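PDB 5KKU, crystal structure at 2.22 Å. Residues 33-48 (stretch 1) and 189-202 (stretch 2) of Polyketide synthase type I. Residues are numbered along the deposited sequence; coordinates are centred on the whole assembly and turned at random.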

ATOM      1  N   LEU A  33       5.951  -9.182   0.813  1.00 25.17           N
ATOM      2  CA  LEU A  33       5.670  -8.107  -0.130  1.00 30.43           C
ATOM      3  C   LEU A  33       4.414  -7.338   0.267  1.00 28.05           C
ATOM      4  O   LEU A  33       3.312  -7.896   0.267  1.00 25.48           O
ATOM      5  CB  LEU A  33       5.519  -8.664  -1.548  1.00 17.41           C
ATOM      6  CG  LEU A  33       5.369  -7.632  -2.668  1.00 22.41           C
ATOM      7  CD1 LEU A  33       6.419  -6.540  -2.537  1.00 24.51           C
ATOM      8  CD2 LEU A  33       5.455  -8.302  -4.031  1.00 29.76           C
ATOM      9  N   PRO A  34       4.606  -6.008   0.618  1.00 23.11           N
ATOM     10  CA  PRO A  34       3.369  -5.299   0.994  1.00 22.07           C
ATOM     11  C   PRO A  34       2.297  -5.414  -0.085  1.00 21.94           C
ATOM     12  O   PRO A  34       2.604  -5.300  -1.271  1.00 20.60           O
ATOM     13  CB  PRO A  34       3.815  -3.842   1.136  1.00 21.74           C
ATOM     14  CG  PRO A  34       5.211  -3.935   1.616  1.00 21.91           C
ATOM     15  CD  PRO A  34       5.770  -5.017   0.746  1.00 22.79           C
ATOM     16  N   GLY A  35       1.055  -5.638   0.331  1.00 12.89           N
ATOM     17  CA  GLY A  35      -0.049  -5.765  -0.603  1.00 23.25           C
ATOM     18  C   GLY A  35      -0.233  -4.527  -1.458  1.00 23.07           C
ATOM     19  O   GLY A  35      -0.598  -4.619  -2.630  1.00 20.47           O
ATOM     20  N   VAL A  36       0.022  -3.364  -0.868  1.00 20.67           N
ATOM     21  CA  VAL A  36      -0.115  -2.113  -1.571  1.00 17.72           C
ATOM     22  C   VAL A  36       0.972  -1.864  -2.594  1.00 21.42           C
ATOM     23  O   VAL A  36       0.795  -1.126  -3.478  1.00 26.95           O
ATOM     24  CB  VAL A  36      -0.238  -0.899  -0.629  1.00 22.15           C
ATOM     25  CG1 VAL A  36      -1.557  -0.885   0.056  1.00 19.59           C
ATOM     26  CG2 VAL A  36       0.909  -0.780   0.347  1.00 17.14           C
ATOM     27  N   THR A  37       2.104  -2.462  -2.431  1.00 20.51           N
ATOM     28  CA  THR A  37       3.127  -2.474  -3.425  1.00 21.58           C
ATOM     29  C   THR A  37       2.596  -2.817  -4.828  1.00 27.46           C
ATOM     30  O   THR A  37       3.044  -2.281  -5.798  1.00 30.44           O
ATOM     31  CB  THR A  37       4.210  -3.510  -3.027  1.00 21.77           C
ATOM     32  OG1 THR A  37       4.867  -3.088  -1.855  1.00 32.68           O
ATOM     33  CG2 THR A  37       5.200  -3.697  -4.071  1.00 27.87           C
ATOM     34  N   LEU A  38       1.649  -3.738  -4.909  1.00 28.47           N
ATOM     35  CA  LEU A  38       1.062  -4.183  -6.156  1.00 24.29           C
ATOM     36  C   LEU A  38       0.295  -3.115  -6.886  1.00 26.55           C
ATOM     37  O   LEU A  38       0.132  -3.177  -8.069  1.00 25.47           O
ATOM     38  CB  LEU A  38       0.224  -5.424  -5.960  1.00 18.97           C
ATOM     39  CG  LEU A  38       0.907  -6.576  -5.237  1.00 23.84           C
ATOM     40  CD1 LEU A  38      -0.109  -7.572  -4.846  1.00 23.84           C
ATOM     41  CD2 LEU A  38       2.006  -7.238  -6.014  1.00 19.79           C
ATOM     42  N   ILE A  39      -0.151  -2.107  -6.174  1.00 23.02           N
ATOM     43  CA  ILE A  39      -0.787  -0.967  -6.786  1.00 28.21           C
ATOM     44  C   ILE A  39       0.174  -0.286  -7.779  1.00 24.66           C
ATOM     45  O   ILE A  39      -0.208   0.053  -8.870  1.00 26.15           O
ATOM     46  CB  ILE A  39      -1.335   0.042  -5.740  1.00 23.53           C
ATOM     47  CG1 ILE A  39      -2.585  -0.485  -5.074  1.00 22.62           C
ATOM     48  CG2 ILE A  39      -1.636   1.384  -6.352  1.00 22.49           C
ATOM     49  CD1 ILE A  39      -3.024   0.222  -3.838  1.00 20.21           C
ATOM     50  N   ASP A  40       1.435  -0.138  -7.384  1.00 24.33           N
ATOM     51  CA  ASP A  40       2.468   0.414  -8.260  1.00 24.77           C
ATOM     52  C   ASP A  40       2.682  -0.471  -9.456  1.00 26.42           C
ATOM     53  O   ASP A  40       2.852  -0.026 -10.533  1.00 33.76           O
ATOM     54  CB  ASP A  40       3.786   0.601  -7.531  1.00 23.44           C
ATOM     55  CG  ASP A  40       4.940   0.925  -8.449  1.00 26.28           C
ATOM     56  OD1 ASP A  40       5.112   2.018  -8.913  1.00 23.52           O
ATOM     57  OD2 ASP A  40       5.674   0.029  -8.731  1.00 29.71           O
ATOM     58  N   MET A  41       2.722  -1.765  -9.255  1.00 26.14           N
ATOM     59  CA  MET A  41       2.952  -2.693 -10.344  1.00 24.79           C
ATOM     60  C   MET A  41       1.907  -2.544 -11.421  1.00 25.83           C
ATOM     61  O   MET A  41       2.246  -2.533 -12.548  1.00 27.32           O
ATOM     62  CB  MET A  41       3.071  -4.124  -9.807  1.00 21.34           C
ATOM     63  CG  MET A  41       3.030  -5.310 -10.739  1.00 18.66           C
ATOM     64  SD  MET A  41       3.411  -6.872  -9.954  1.00 26.02           S
ATOM     65  CE  MET A  41       4.897  -6.420  -9.206  1.00 20.22           C
ATOM     66  N   LEU A  42       0.654  -2.455 -11.033  1.00 23.66           N
ATOM     67  CA  LEU A  42      -0.438  -2.317 -11.961  1.00 28.45           C
ATOM     68  C   LEU A  42      -0.343  -1.051 -12.784  1.00 26.62           C
ATOM     69  O   LEU A  42      -0.564  -1.073 -13.933  1.00 28.01           O
ATOM     70  CB  LEU A  42      -1.774  -2.386 -11.267  1.00 23.70           C
ATOM     71  CG  LEU A  42      -2.393  -3.756 -11.267  1.00 28.13           C
ATOM     72  CD1 LEU A  42      -1.698  -4.660 -10.302  1.00 26.72           C
ATOM     73  CD2 LEU A  42      -3.853  -3.663 -10.953  1.00 30.54           C
ATOM     74  N   TYR A  43       0.024   0.032 -12.142  1.00 29.33           N
ATOM     75  CA  TYR A  43       0.206   1.284 -12.809  1.00 27.66           C
ATOM     76  C   TYR A  43       1.379   1.264 -13.783  1.00 29.37           C
ATOM     77  O   TYR A  43       1.278   1.844 -14.798  1.00 29.88           O
ATOM     78  CB  TYR A  43       0.353   2.420 -11.804  1.00 27.20           C
ATOM     79  CG  TYR A  43      -0.941   3.073 -11.420  1.00 28.48           C
ATOM     80  CD1 TYR A  43      -1.515   4.022 -12.207  1.00 22.70           C
ATOM     81  CD2 TYR A  43      -1.605   2.708 -10.276  1.00 30.66           C
ATOM     82  CE1 TYR A  43      -2.690   4.602 -11.852  1.00 24.47           C
ATOM     83  CE2 TYR A  43      -2.774   3.291  -9.916  1.00 24.30           C
ATOM     84  CZ  TYR A  43      -3.288   4.250 -10.706  1.00 26.58           C
ATOM     85  OH  TYR A  43      -4.441   4.804 -10.381  1.00 32.29           O
ATOM     86  N   ARG A  44       2.467   0.580 -13.459  1.00 24.44           N
ATOM     87  CA  ARG A  44       3.571   0.484 -14.367  1.00 27.23           C
ATOM     88  C   ARG A  44       3.200  -0.333 -15.588  1.00 30.64           C
ATOM     89  O   ARG A  44       3.548   0.021 -16.665  1.00 31.96           O
ATOM     90  CB  ARG A  44       4.810  -0.122 -13.741  1.00 24.79           C
ATOM     91  CG  ARG A  44       5.397   0.590 -12.563  1.00 30.51           C
ATOM     92  CD  ARG A  44       6.705  -0.030 -12.123  1.00 28.49           C
ATOM     93  NE  ARG A  44       6.759  -1.467 -12.329  1.00 26.31           N
ATOM     94  CZ  ARG A  44       6.665  -2.336 -11.367  1.00 30.57           C
ATOM     95  NH1 ARG A  44       6.511  -1.911 -10.157  1.00 33.91           N
ATOM     96  NH2 ARG A  44       6.702  -3.603 -11.597  1.00 26.19           N
ATOM     97  N   LEU A  45       2.518  -1.448 -15.378  1.00 31.01           N
ATOM     98  CA  LEU A  45       2.113  -2.362 -16.427  1.00 30.23           C
ATOM     99  C   LEU A  45       0.991  -1.825 -17.281  1.00 35.49           C
ATOM    100  O   LEU A  45       1.002  -2.033 -18.444  1.00 38.65           O
ATOM    101  CB  LEU A  45       1.701  -3.711 -15.860  1.00 20.88           C
ATOM    102  CG  LEU A  45       2.807  -4.580 -15.307  1.00 26.92           C
ATOM    103  CD1 LEU A  45       2.284  -5.888 -14.848  1.00 23.53           C
ATOM    104  CD2 LEU A  45       3.901  -4.802 -16.304  1.00 31.86           C
ATOM    105  N   ALA A  46       0.011  -1.183 -16.686  1.00 30.68           N
ATOM    106  CA  ALA A  46      -1.065  -0.614 -17.441  1.00 31.34           C
ATOM    107  C   ALA A  46      -0.493   0.255 -18.530  1.00 40.52           C
ATOM    108  O   ALA A  46      -0.893   0.185 -19.635  1.00 43.78           O
ATOM    109  CB  ALA A  46      -1.961   0.210 -16.559  1.00 29.02           C
ATOM    110  N   ALA A  47       0.416   1.122 -18.142  1.00 38.18           N
ATOM    111  CA  ALA A  47       0.980   2.105 -19.020  1.00 45.46           C
ATOM    112  C   ALA A  47       1.438   1.443 -20.287  1.00 42.68           C
ATOM    113  O   ALA A  47       1.644   2.083 -21.257  1.00 47.00           O
ATOM    114  CB  ALA A  47       2.133   2.831 -18.336  1.00 36.85           C
ATOM    115  N   GLY A  48       1.585   0.140 -20.252  1.00 44.36           N
ATOM    116  CA  GLY A  48       2.068  -0.593 -21.381  1.00 45.04           C
ATOM    117  C   GLY A  48       1.028  -1.339 -22.160  1.00 48.04           C
ATOM    118  O   GLY A  48       1.238  -1.632 -23.295  1.00 54.09           O
ATOM    119  N   LYS A 189      11.418   6.012 -10.407  1.00 30.31           N
ATOM    120  CA  LYS A 189      11.418   4.865 -11.278  1.00 28.38           C
ATOM    121  C   LYS A 189      10.118   4.142 -11.124  1.00 29.19           C
ATOM    122  O   LYS A 189       9.716   3.389 -11.950  1.00 26.07           O
ATOM    123  CB  LYS A 189      12.604   3.966 -11.007  1.00 27.92           C
ATOM    124  CG  LYS A 189      13.902   4.560 -11.486  1.00 29.30           C
ATOM    125  CD  LYS A 189      14.021   4.428 -12.974  1.00 34.23           C
ATOM    126  CE  LYS A 189      15.184   5.192 -13.548  1.00 35.12           C
ATOM    127  NZ  LYS A 189      16.299   5.323 -12.605  1.00 35.34           N
ATOM    128  N   PHE A 190       9.437   4.442 -10.029  1.00 27.66           N
ATOM    129  CA  PHE A 190       8.132   3.921  -9.728  1.00 18.45           C
ATOM    130  C   PHE A 190       7.050   4.827 -10.293  1.00 27.10           C
ATOM    131  O   PHE A 190       7.284   5.975 -10.583  1.00 28.41           O
ATOM    132  CB  PHE A 190       7.963   3.764  -8.216  1.00 23.66           C
ATOM    133  CG  PHE A 190       8.764   2.650  -7.623  1.00 22.08           C
ATOM    134  CD1 PHE A 190       8.423   1.352  -7.835  1.00 22.53           C
ATOM    135  CD2 PHE A 190       9.865   2.910  -6.837  1.00 20.74           C
ATOM    136  CE1 PHE A 190       9.147   0.327  -7.282  1.00 22.80           C
ATOM    137  CE2 PHE A 190      10.594   1.894  -6.293  1.00 20.39           C
ATOM    138  CZ  PHE A 190      10.244   0.597  -6.526  1.00 17.02           C
ATOM    139  N   LYS A 191       5.862   4.313 -10.507  1.00 20.74           N
ATOM    140  CA  LYS A 191       4.702   5.117 -10.759  1.00 24.35           C
ATOM    141  C   LYS A 191       4.129   5.636  -9.446  1.00 30.00           C
ATOM    142  O   LYS A 191       3.670   6.752  -9.370  1.00 24.27           O
ATOM    143  CB  LYS A 191       3.620   4.301 -11.414  1.00 30.03           C
ATOM    144  CG  LYS A 191       3.807   4.009 -12.876  1.00 29.05           C
ATOM    145  CD  LYS A 191       3.727   5.250 -13.713  1.00 26.37           C
ATOM    146  CE  LYS A 191       4.343   5.033 -15.063  1.00 34.65           C
ATOM    147  NZ  LYS A 191       3.682   5.769 -16.149  1.00 43.80           N
ATOM    148  N   ALA A 192       4.194   4.826  -8.403  1.00 19.80           N
ATOM    149  CA  ALA A 192       3.787   5.210  -7.071  1.00 23.20           C
ATOM    150  C   ALA A 192       4.743   4.386  -6.238  1.00 28.35           C
ATOM    151  O   ALA A 192       4.821   3.209  -6.367  1.00 37.85           O
ATOM    152  CB  ALA A 192       2.318   5.022  -6.857  1.00 21.52           C
ATOM    153  N   HIS A 193       5.529   5.036  -5.410  1.00 17.37           N
ATOM    154  CA  HIS A 193       6.584   4.435  -4.658  1.00 17.77           C
ATOM    155  C   HIS A 193       5.898   3.612  -3.580  1.00 24.28           C
ATOM    156  O   HIS A 193       5.136   4.128  -2.810  1.00 25.08           O
ATOM    157  CB  HIS A 193       7.486   5.501  -4.032  1.00 22.80           C
ATOM    158  CG  HIS A 193       8.874   5.055  -3.676  1.00 23.09           C
ATOM    159  ND1 HIS A 193       9.143   4.119  -2.716  1.00 21.76           N
ATOM    160  CD2 HIS A 193      10.072   5.482  -4.114  1.00 22.56           C
ATOM    161  CE1 HIS A 193      10.442   3.972  -2.596  1.00 20.06           C
ATOM    162  NE2 HIS A 193      11.025   4.772  -3.448  1.00 22.28           N
ATOM    163  N   PRO A 194       6.252   2.351  -3.514  1.00 22.10           N
ATOM    164  CA  PRO A 194       5.700   1.442  -2.542  1.00 19.71           C
ATOM    165  C   PRO A 194       5.941   1.881  -1.125  1.00 23.24           C
ATOM    166  O   PRO A 194       5.095   1.685  -0.315  1.00 19.54           O
ATOM    167  CB  PRO A 194       6.420   0.160  -2.853  1.00 24.30           C
ATOM    168  CG  PRO A 194       6.613   0.214  -4.282  1.00 18.46           C
ATOM    169  CD  PRO A 194       6.917   1.629  -4.587  1.00 20.94           C
ATOM    170  N   ALA A 195       7.091   2.472  -0.856  1.00 22.24           N
ATOM    171  CA  ALA A 195       7.369   3.009   0.455  1.00 21.95           C
ATOM    172  C   ALA A 195       6.344   4.044   0.875  1.00 25.59           C
ATOM    173  O   ALA A 195       5.842   3.997   1.939  1.00 22.25           O
ATOM    174  CB  ALA A 195       8.754   3.578   0.538  1.00 23.92           C
ATOM    175  N   PHE A 196       6.047   4.978  -0.008  1.00 23.39           N
ATOM    176  CA  PHE A 196       5.016   5.946   0.198  1.00 16.47           C
ATOM    177  C   PHE A 196       3.649   5.305   0.404  1.00 21.76           C
ATOM    178  O   PHE A 196       2.967   5.677   1.305  1.00 19.68           O
ATOM    179  CB  PHE A 196       4.955   6.936  -0.945  1.00 22.02           C
ATOM    180  CG  PHE A 196       5.870   8.122  -0.804  1.00 23.07           C
ATOM    181  CD1 PHE A 196       6.131   8.685   0.416  1.00 19.45           C
ATOM    182  CD2 PHE A 196       6.432   8.685  -1.912  1.00 22.33           C
ATOM    183  CE1 PHE A 196       6.964   9.747   0.533  1.00 23.21           C
ATOM    184  CE2 PHE A 196       7.260   9.751  -1.813  1.00 20.25           C
ATOM    185  CZ  PHE A 196       7.521  10.289  -0.590  1.00 24.85           C
ATOM    186  N   LEU A 197       3.301   4.324  -0.418  1.00 19.63           N
ATOM    187  CA  LEU A 197       2.046   3.634  -0.358  1.00 13.29           C
ATOM    188  C   LEU A 197       1.874   2.896   0.970  1.00 19.38           C
ATOM    189  O   LEU A 197       0.880   3.026   1.612  1.00 19.70           O
ATOM    190  CB  LEU A 197       1.885   2.704  -1.558  1.00 19.45           C
ATOM    191  CG  LEU A 197       1.723   3.269  -2.966  1.00 20.29           C
ATOM    192  CD1 LEU A 197       1.347   2.193  -3.934  1.00 24.38           C
ATOM    193  CD2 LEU A 197       0.683   4.351  -3.009  1.00 20.93           C
ATOM    194  N   ASP A 198       2.852   2.103   1.371  1.00 21.06           N
ATOM    195  CA  ASP A 198       2.870   1.398   2.635  1.00 14.30           C
ATOM    196  C   ASP A 198       2.657   2.305   3.832  1.00 21.84           C
ATOM    197  O   ASP A 198       1.795   2.087   4.589  1.00 19.80           O
ATOM    198  CB  ASP A 198       4.167   0.638   2.754  1.00 17.28           C
ATOM    199  CG  ASP A 198       4.249  -0.221   3.965  1.00 24.90           C
ATOM    200  OD1 ASP A 198       3.523  -1.184   4.100  1.00 28.50           O
ATOM    201  OD2 ASP A 198       5.058   0.055   4.796  1.00 26.53           O
ATOM    202  N   ALA A 199       3.470   3.329   3.970  1.00 23.01           N
ATOM    203  CA  ALA A 199       3.331   4.275   5.056  1.00 25.17           C
ATOM    204  C   ALA A 199       1.989   4.969   5.084  1.00 23.95           C
ATOM    205  O   ALA A 199       1.519   5.284   6.135  1.00 29.88           O
ATOM    206  CB  ALA A 199       4.429   5.299   5.051  1.00 25.80           C
ATOM    207  N   SER A 200       1.411   5.195   3.935  1.00 16.98           N
ATOM    208  CA  SER A 200       0.123   5.824   3.848  1.00 24.11           C
ATOM    209  C   SER A 200      -1.025   4.983   4.360  1.00 20.68           C
ATOM    210  O   SER A 200      -1.991   5.506   4.771  1.00 23.87           O
ATOM    211  CB  SER A 200      -0.157   6.288   2.445  1.00 16.06           C
ATOM    212  OG  SER A 200       0.741   7.246   2.071  1.00 16.96           O
ATOM    213  N   THR A 201      -0.875   3.671   4.307  1.00 19.79           N
ATOM    214  CA  THR A 201      -1.851   2.784   4.892  1.00 21.33           C
ATOM    215  C   THR A 201      -1.927   2.882   6.389  1.00 24.27           C
ATOM    216  O   THR A 201      -2.784   2.318   6.967  1.00 25.76           O
ATOM    217  CB  THR A 201      -1.695   1.309   4.541  1.00 19.81           C
ATOM    218  OG1 THR A 201      -0.623   0.737   5.258  1.00 18.65           O
ATOM    219  CG2 THR A 201      -1.526   1.114   3.142  1.00 21.75           C
ATOM    220  N   LEU A 202      -1.037   3.646   6.976  1.00 27.41           N
ATOM    221  CA  LEU A 202      -1.003   3.893   8.375  1.00 24.70           C
ATOM    222  C   LEU A 202      -1.827   5.083   8.755  1.00 29.20           C
ATOM    223  O   LEU A 202      -1.836   5.455   9.866  1.00 30.55           O
ATOM    224  CB  LEU A 202       0.424   4.100   8.821  1.00 20.04           C
ATOM    225  CG  LEU A 202       1.318   2.879   8.776  1.00 26.96           C
ATOM    226  CD1 LEU A 202       2.731   3.181   9.161  1.00 30.35           C
ATOM    227  CD2 LEU A 202       0.791   1.817   9.695  1.00 25.76           C
TER

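A buried carboxylate can anchor a loop to a helix when the loop turns its backbone NH groups toward it, and this pair of stretches from a polyketide synthase is a compact example. The sequence before the second helix supplies the donors. F190 comes first, presenting the edge of its ring to the acid: CD1 of F190 lies 3.2 Å from OD2 of D40, where the slightly positive rim of an aromatic ring suits an anionic oxygen. The same OD2 is held within its own helix by a salt bridge from NH1 of R44, at 2.5 Å, so the charge of D40 is not left unpaired.

K191 and A192 converge on the other oxygen. The N of A192 donates an almost linear hydrogen bond to OD1 of D40 (3.0 Å, 175°), while the N of K191 adds a weak, more bent one to the same atom (2.9 Å). The aliphatic part of K191 meanwhile packs on the helix, its CB 3.8 Å from CB of Y43 and its CG 3.8 Å from CG of R44; its NZ is bonded elsewhere in the structure.

H193 points away and caps the second helix, its ND1 accepting from N of A195. P194 fits the first turn, where no backbone NH is needed for helical bonding, and its CB rests 3.7 Å from OG1 of T37.

Beyond this point the contact becomes apolar. L197 points toward the first stretch, its CD1 3.9 Å from CB of I39 and its CB 4.1 Å from CG2 of V36. That same V36 CG2 approaches N of D198 at 3.6 Å, and T201 closes the contact with CG2 3.7 Å from CG1 of V36, while its OG1 is satisfied by O of D198. Polar anchor and greasy packing together bury 627 Å².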